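Local coordinates for protein cytochrome c' (Allochromatium vinosum, PDB 5GYR) that carries a covalently bound high-spin heme c without a sixth iron ligand and belongs to electron transport, although its exact function is not known, at residues A[10-15]-A[71-76]. Residues are numbered along the deposited sequence; the frame is centred on the assembly and turned at random.
Sequences ETRQAG and TRVKPE. With HEC (heme c), chain P.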
ATOM      1  N   GLU A  10      -9.680   6.027  14.114  1.00 16.15           N
ATOM      2  CA  GLU A  10      -9.659   7.299  14.838  1.00 17.45           C
ATOM      3  C   GLU A  10      -8.490   8.172  14.380  1.00 15.00           C
ATOM      4  O   GLU A  10      -8.645   9.372  14.207  1.00 13.66           O
ATOM      5  CB  GLU A  10      -9.602   7.063  16.354  1.00 20.43           C
ATOM      6  CG  GLU A  10     -10.943   6.578  16.897  1.00 25.07           C
ATOM      7  CD  GLU A  10     -10.936   6.260  18.382  1.00 35.12           C
ATOM      8  OE1 GLU A  10      -9.852   5.987  18.948  1.00 37.10           O
ATOM      9  OE2 GLU A  10     -12.037   6.266  18.985  1.00 44.27           O
ATOM     10  N   THR A  11      -7.330   7.564  14.194  1.00 13.92           N
ATOM     11  CA  THR A  11      -6.133   8.316  13.839  1.00 14.46           C
ATOM     12  C   THR A  11      -6.188   8.851  12.407  1.00 13.57           C
ATOM     13  O   THR A  11      -5.826   9.992  12.160  1.00 12.87           O
ATOM     14  CB  THR A  11      -4.857   7.482  14.056  1.00 15.97           C
ATOM     15  OG1 THR A  11      -4.803   7.034  15.423  1.00 16.81           O
ATOM     16  CG2 THR A  11      -3.617   8.284  13.746  1.00 16.20           C
ATOM     17  N   ARG A  12      -6.660   8.047  11.464  1.00 13.21           N
ATOM     18  CA  ARG A  12      -6.770   8.556  10.112  1.00 12.89           C
ATOM     19  C   ARG A  12      -7.810   9.667  10.050  1.00 12.53           C
ATOM     20  O   ARG A  12      -7.589  10.682   9.425  1.00 12.62           O
ATOM     21  CB  ARG A  12      -7.010   7.444   9.093  1.00 13.57           C
ATOM     22  CG  ARG A  12      -8.392   6.824   9.094  1.00 15.69           C
ATOM     23  CD  ARG A  12      -8.322   5.424   8.503  1.00 14.36           C
ATOM     24  NE  ARG A  12      -9.637   4.841   8.291  1.00 13.63           N
ATOM     25  CZ  ARG A  12      -9.849   3.553   8.049  1.00 15.16           C
ATOM     26  NH1 ARG A  12     -11.080   3.110   7.878  1.00 17.21           N
ATOM     27  NH2 ARG A  12      -8.843   2.706   8.000  1.00 15.66           N
ATOM     28  N   GLN A  13      -8.927   9.490  10.751  1.00 13.45           N
ATOM     29  CA  GLN A  13      -9.939  10.540  10.797  1.00 13.64           C
ATOM     30  C   GLN A  13      -9.385  11.831  11.405  1.00 12.49           C
ATOM     31  O   GLN A  13      -9.700  12.917  10.941  1.00 12.41           O
ATOM     32  CB  GLN A  13     -11.171  10.071  11.554  1.00 14.17           C
ATOM     33  CG  GLN A  13     -11.956   9.029  10.768  1.00 14.41           C
ATOM     34  CD  GLN A  13     -13.098   8.425  11.556  1.00 15.26           C
ATOM     35  OE1 GLN A  13     -13.193   8.587  12.769  1.00 19.31           O
ATOM     36  NE2 GLN A  13     -13.966   7.710  10.869  1.00 15.24           N
ATOM     37  N   ALA A  14      -8.535  11.702  12.422  1.00 11.57           N
ATOM     38  CA  ALA A  14      -7.908  12.862  13.031  1.00 12.54           C
ATOM     39  C   ALA A  14      -7.036  13.604  12.030  1.00 11.28           C
ATOM     40  O   ALA A  14      -7.101  14.818  11.943  1.00 11.11           O
ATOM     41  CB  ALA A  14      -7.089  12.463  14.242  1.00 12.48           C
ATOM     42  N   GLY A  15      -6.221  12.880  11.284  1.00 12.10           N
ATOM     43  CA  GLY A  15      -5.379  13.527  10.275  1.00 12.43           C
ATOM     44  C   GLY A  15      -6.199  14.296   9.243  1.00 11.87           C
ATOM     45  O   GLY A  15      -5.878  15.415   8.884  1.00 10.98           O
ATOM     46  N   THR A  71     -16.696   4.295  10.467  1.00 18.16           N
ATOM     47  CA  THR A  71     -15.837   4.688   9.354  1.00 17.38           C
ATOM     48  C   THR A  71     -16.691   4.930   8.116  1.00 18.33           C
ATOM     49  O   THR A  71     -17.771   4.352   7.956  1.00 20.90           O
ATOM     50  CB  THR A  71     -14.761   3.624   9.034  1.00 16.17           C
ATOM     51  OG1 THR A  71     -13.921   4.102   7.979  1.00 16.94           O
ATOM     52  CG2 THR A  71     -15.372   2.304   8.600  1.00 17.14           C
ATOM     53  N   ARG A  72     -16.201   5.813   7.261  1.00 15.84           N
ATOM     54  CA  ARG A  72     -16.864   6.143   6.002  1.00 18.27           C
ATOM     55  C   ARG A  72     -16.075   5.642   4.803  1.00 18.55           C
ATOM     56  O   ARG A  72     -16.392   5.987   3.676  1.00 18.60           O
ATOM     57  CB  ARG A  72     -17.057   7.657   5.891  1.00 18.83           C
ATOM     58  CG  ARG A  72     -17.966   8.236   6.965  1.00 20.82           C
ATOM     59  CD  ARG A  72     -18.003   9.751   6.924  1.00 20.24           C
ATOM     60  NE  ARG A  72     -18.473  10.262   5.641  1.00 25.72           N
ATOM     61  CZ  ARG A  72     -18.429  11.540   5.278  1.00 25.11           C
ATOM     62  NH1 ARG A  72     -17.918  12.468   6.087  1.00 32.18           N
ATOM     63  NH2 ARG A  72     -18.884  11.897   4.087  1.00 25.74           N
ATOM     64  N   VAL A  73     -15.046   4.830   5.032  1.00 15.52           N
ATOM     65  CA  VAL A  73     -14.272   4.307   3.914  1.00 18.11           C
ATOM     66  C   VAL A  73     -15.109   3.330   3.101  1.00 16.70           C
ATOM     67  O   VAL A  73     -15.894   2.554   3.655  1.00 18.87           O
ATOM     68  CB  VAL A  73     -12.957   3.648   4.368  1.00 15.33           C
ATOM     69  CG1 VAL A  73     -13.220   2.334   5.096  1.00 17.70           C
ATOM     70  CG2 VAL A  73     -12.033   3.452   3.173  1.00 15.22           C
ATOM     71  N   LYS A  74     -14.960   3.406   1.782  1.00 18.99           N
ATOM     72  CA  LYS A  74     -15.563   2.429   0.874  1.00 18.00           C
ATOM     73  C   LYS A  74     -14.599   1.277   0.630  1.00 19.01           C
ATOM     74  O   LYS A  74     -13.396   1.480   0.556  1.00 18.70           O
ATOM     75  CB  LYS A  74     -15.913   3.090  -0.448  1.00 20.94           C
ATOM     76  CG  LYS A  74     -17.036   4.096  -0.318  1.00 26.94           C
ATOM     77  CD  LYS A  74     -17.215   4.877  -1.598  1.00 29.11           C
ATOM     78  CE  LYS A  74     -18.000   4.094  -2.627  1.00 32.72           C
ATOM     79  NZ  LYS A  74     -19.198   4.871  -3.047  1.00 41.58           N
ATOM     80  N   PRO A  75     -15.115   0.057   0.488  1.00 19.46           N
ATOM     81  CA  PRO A  75     -14.236  -1.118   0.400  1.00 20.44           C
ATOM     82  C   PRO A  75     -13.263  -1.042  -0.786  1.00 21.93           C
ATOM     83  O   PRO A  75     -12.166  -1.574  -0.703  1.00 21.04           O
ATOM     84  CB  PRO A  75     -15.212  -2.307   0.249  1.00 21.73           C
ATOM     85  CG  PRO A  75     -16.593  -1.744   0.236  1.00 23.71           C
ATOM     86  CD  PRO A  75     -16.548  -0.294   0.578  1.00 20.86           C
ATOM     87  N   GLU A  76     -13.676  -0.352  -1.851  1.00 19.78           N
ATOM     88  CA  GLU A  76     -12.871  -0.182  -3.067  1.00 22.04           C
ATOM     89  C   GLU A  76     -11.529   0.475  -2.818  1.00 21.43           C
ATOM     90  O   GLU A  76     -10.610   0.336  -3.616  1.00 23.06           O
ATOM     91  CB  GLU A  76     -13.621   0.668  -4.103  1.00 25.52           C
ATOM     92  CG  GLU A  76     -14.817  -0.022  -4.746  1.00 29.52           C
ATOM     93  CD  GLU A  76     -16.126   0.116  -3.996  1.00 31.44           C
ATOM     94  OE1 GLU A  76     -16.137   0.514  -2.813  1.00 24.27           O
ATOM     95  OE2 GLU A  76     -17.159  -0.204  -4.618  1.00 42.17           O
TER
HETATM   96 FE   HEC P 201     -10.286  12.861   3.232  1.00 14.38          FE
HETATM   97  CHA HEC P 201     -12.382  11.446   5.539  1.00 13.41           C
HETATM   98  CHB HEC P 201     -10.829  15.939   4.650  1.00 11.74           C
HETATM   99  CHC HEC P 201      -7.830  14.209   1.240  1.00 13.79           C
HETATM  100  CHD HEC P 201      -9.792   9.827   1.751  1.00 14.09           C
HETATM  101  NA  HEC P 201     -11.427  13.563   4.723  1.00 12.32           N
HETATM  102  C1A HEC P 201     -12.186  12.805   5.602  1.00 13.36           C
HETATM  103  C2A HEC P 201     -12.796  13.668   6.562  1.00 14.85           C
HETATM  104  C3A HEC P 201     -12.376  14.931   6.295  1.00 13.15           C
HETATM  105  C4A HEC P 201     -11.488  14.854   5.181  1.00 13.03           C
HETATM  106  CMA HEC P 201     -12.722  16.193   7.043  1.00 14.31           C
HETATM  107  CAA HEC P 201     -13.742  13.242   7.675  1.00 15.35           C
HETATM  108  CBA HEC P 201     -12.866  12.819   8.860  1.00 16.84           C
HETATM  109  CGA HEC P 201     -13.691  12.538  10.085  1.00 17.41           C
HETATM  110  O1A HEC P 201     -13.841  13.407  10.973  1.00 22.61           O
HETATM  111  O2A HEC P 201     -14.218  11.426  10.197  1.00 18.74           O
HETATM  112  NB  HEC P 201      -9.485  14.765   2.973  1.00 13.04           N
HETATM  113  C1B HEC P 201      -9.812  15.858   3.682  1.00 11.94           C
HETATM  114  C2B HEC P 201      -9.069  16.985   3.196  1.00 14.51           C
HETATM  115  C3B HEC P 201      -8.212  16.509   2.240  1.00 13.97           C
HETATM  116  C4B HEC P 201      -8.491  15.058   2.142  1.00 12.72           C
HETATM  117  CMB HEC P 201      -9.173  18.409   3.688  1.00 13.66           C
HETATM  118  CAB HEC P 201      -7.119  17.192   1.496  1.00 13.62           C
HETATM  119  CBB HEC P 201      -6.482  18.298   1.943  1.00 10.00           C
HETATM  120  NC  HEC P 201      -9.046  12.142   1.718  1.00 13.37           N
HETATM  121  C1C HEC P 201      -8.086  12.858   1.078  1.00 13.42           C
HETATM  122  C2C HEC P 201      -7.493  12.046   0.097  1.00 13.35           C
HETATM  123  C3C HEC P 201      -8.031  10.771   0.232  1.00 14.84           C
HETATM  124  C4C HEC P 201      -9.005  10.849   1.295  1.00 12.51           C
HETATM  125  CMC HEC P 201      -6.429  12.527  -0.856  1.00 15.37           C
HETATM  126  CAC HEC P 201      -7.710   9.533  -0.532  1.00 12.89           C
HETATM  127  CBC HEC P 201      -6.654   9.431  -1.392  1.00 15.15           C
HETATM  128  ND  HEC P 201     -10.985  11.085   3.514  1.00 15.21           N
HETATM  129  C1D HEC P 201     -10.646   9.952   2.862  1.00 14.06           C
HETATM  130  C2D HEC P 201     -11.324   8.760   3.425  1.00 14.47           C
HETATM  131  C3D HEC P 201     -12.047   9.213   4.481  1.00 13.66           C
HETATM  132  C4D HEC P 201     -11.773  10.660   4.548  1.00 15.04           C
HETATM  133  CMD HEC P 201     -11.259   7.317   2.967  1.00 14.12           C
HETATM  134  CAD HEC P 201     -12.897   8.367   5.395  1.00 13.49           C
HETATM  135  CBD HEC P 201     -12.042   7.971   6.621  1.00 13.12           C
HETATM  136  CGD HEC P 201     -12.724   7.042   7.606  1.00 13.83           C
HETATM  137  O1D HEC P 201     -13.878   7.304   7.978  1.00 16.36           O
HETATM  138  O2D HEC P 201     -12.144   6.043   8.110  1.00 16.08           O
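Arg12 and Gln13, on helix 5-31, meet Thr71 and Val73, in the loop between helix 36-50 and strand 81-83, through a polar contact built around one heme propionate. Each segment grips both carboxylate oxygens. On O2D converge Arg12 NE (2.8 Å, 160° at the hydrogen), Arg12 NH1 and Thr71 OG1 (2.6 Å). O1D takes nearly straight bonds from Gln13 NE2 (2.9 Å), a neutral amide donor, and the backbone N of Arg72. Arginine suits its place because its extended chain brings the guanidinium edge, in plane, to O2D, where its positive charge probably stabilises the carboxylate. Arg12 NH2 and NH1 also donate to Leu57 O and Thr62 O. The pocket belongs to a class II c-type cytochrome, a four-helix bundle; in this domain-swapped assembly exchanged helices probably complete it, and His125 of a second subunit probably holds the iron. Thr71 holds OG1 anti to its own N (chi1 -177°), where the hydroxyl, donating to O2D, accepts from Val73 N (3.2 Å) and closes an ST turn. Val73 lays CG1 obliquely against Arg12 NH1 at 3.6 Å. A methionine in place of Arg12 would probably leave O2D without its charged mate and two loop carbonyls without donors.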